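Local coordinates for erythrocyte membrane protein 1 (Plasmodium falciparum, PDB 2XU0) that probably binds receptors on host cell surfaces through its extracellular domains, the fragment here being the N-terminal segment with the first Duffy-binding-like domain, at residues Cys324-Lys327 with Lys328-Asp332. The protein carries 10 engineered substitutions. Sequence-based numbering, arbitrary orientation.
Sequences CRIK and KIKID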
# COMPACT_ATOMS: atom_id res chain seq x y z
N CYS A 324 -9.95 -2.91 -4.66
CA CYS A 324 -11.33 -3.02 -4.16
C CYS A 324 -11.98 -1.64 -3.98
O CYS A 324 -13.16 -1.46 -4.29
CB CYS A 324 -11.36 -3.81 -2.86
SG CYS A 324 -10.94 -5.57 -3.05
N ARG A 325 -11.21 -0.67 -3.46
CA ARG A 325 -11.69 0.70 -3.23
C ARG A 325 -12.06 1.34 -4.57
O ARG A 325 -13.20 1.75 -4.72
CB ARG A 325 -10.67 1.53 -2.46
CG ARG A 325 -11.09 3.00 -2.27
CD ARG A 325 -10.03 3.81 -1.54
NE ARG A 325 -8.91 4.18 -2.40
CZ ARG A 325 -8.89 5.23 -3.22
NH1 ARG A 325 -9.95 6.01 -3.33
NH2 ARG A 325 -7.82 5.49 -3.95
N ILE A 326 -11.11 1.36 -5.54
CA ILE A 326 -11.28 1.89 -6.89
C ILE A 326 -12.38 1.17 -7.68
O ILE A 326 -13.12 1.84 -8.41
CB ILE A 326 -9.93 2.03 -7.67
CG1 ILE A 326 -8.91 2.99 -6.97
CG2 ILE A 326 -10.11 2.42 -9.14
CD1 ILE A 326 -9.48 4.34 -6.59
N LYS A 327 -12.48 -0.16 -7.56
CA LYS A 327 -13.51 -0.95 -8.23
C LYS A 327 -14.92 -0.43 -7.88
O LYS A 327 -15.77 -0.33 -8.77
CB LYS A 327 -13.39 -2.46 -7.90
CG LYS A 327 -14.39 -3.34 -8.64
CD LYS A 327 -14.25 -4.82 -8.26
CE LYS A 327 -15.27 -5.64 -8.98
NZ LYS A 327 -15.15 -7.09 -8.69
N LYS A 328 -15.15 -0.09 -6.59
CA LYS A 328 -16.44 0.46 -6.15
C LYS A 328 -16.73 1.79 -6.86
O LYS A 328 -17.85 1.97 -7.36
CB LYS A 328 -16.50 0.62 -4.62
CG LYS A 328 -16.87 -0.67 -3.92
CD LYS A 328 -16.79 -0.51 -2.41
CE LYS A 328 -16.59 -1.84 -1.73
NZ LYS A 328 -15.69 -1.71 -0.55
N ILE A 329 -15.71 2.66 -6.99
CA ILE A 329 -15.86 3.93 -7.70
C ILE A 329 -16.21 3.70 -9.19
O ILE A 329 -17.10 4.38 -9.72
CB ILE A 329 -14.59 4.78 -7.55
CG1 ILE A 329 -14.42 5.27 -6.08
CG2 ILE A 329 -14.58 5.96 -8.57
CD1 ILE A 329 -13.02 5.81 -5.76
N LYS A 330 -15.52 2.75 -9.83
CA LYS A 330 -15.72 2.46 -11.25
C LYS A 330 -17.06 1.80 -11.52
O LYS A 330 -17.68 2.16 -12.51
CB LYS A 330 -14.55 1.66 -11.83
CG LYS A 330 -13.25 2.39 -11.70
CD LYS A 330 -12.20 1.88 -12.64
CE LYS A 330 -10.99 2.78 -12.55
NZ LYS A 330 -10.93 3.77 -13.65
N ILE A 331 -17.53 0.90 -10.64
CA ILE A 331 -18.83 0.23 -10.80
C ILE A 331 -19.98 1.26 -10.77
O ILE A 331 -20.91 1.16 -11.57
CB ILE A 331 -19.03 -0.92 -9.78
CG1 ILE A 331 -18.12 -2.13 -10.08
CG2 ILE A 331 -20.52 -1.33 -9.60
CD1 ILE A 331 -18.47 -2.93 -11.29
N ASP A 332 -19.88 2.25 -9.85
CA ASP A 332 -20.84 3.34 -9.69
C ASP A 332 -20.97 4.20 -10.94
O ASP A 332 -22.09 4.56 -11.31
CB ASP A 332 -20.51 4.19 -8.45
CG ASP A 332 -20.81 3.50 -7.13
OD1 ASP A 332 -20.19 3.88 -6.11
OD2 ASP A 332 -21.66 2.58 -7.12
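I326 and K330 meet one turn apart on helix 311-338, a long helix of the Duffy-binding-like fold that runs here through the C-terminal subdomain. The K330 chain slants across the I326 branch, and its CE comes to 3.5 Å from I326 CG2. K330 bends only at its last torsion (chi4 -99°), beyond this touch, and its NZ goes on to a salt bridge with E107 while the lysine also makes a cation-pi contact with W383 of helix 371-407. I326 rests on the same tryptophan, so both residues face the neighbouring helix.

The other branch of I326, CG1 with CD1, lies between the R325 guanidinium and I329, and its CD1 touches both. This methyl lies 3.9 Å from CD1 of I329, the two isoleucines crossing at a slant, and I326 CD1 sits 3.2 Å above one face of the R325 guanidinium, offset toward its rim. R325 and I329 run side by side in the same direction, with R325 NH1 3.9 Å from I329 CD1; the I329 methyl approaches the guanidinium obliquely. A bend at chi3 (77°) turns the arginine head over I326, and E322, by a salt bridge to NE, and the F105 carbonyl, by a hydrogen bond to NH2, help to fix its rotation.

Further round the helix, K327 and I331 also lie alongside each other and both touch Y380. K327 NZ reaches the T460 carbonyl, whereas K328 NZ bonds to the carbonyl of H441, next to C442, the disulfide partner of C324. In the backbone that carries them, I331 N donates to K327 O at 2.8 Å, and I331 CG1 lies 3.2 Å from that same K327 O.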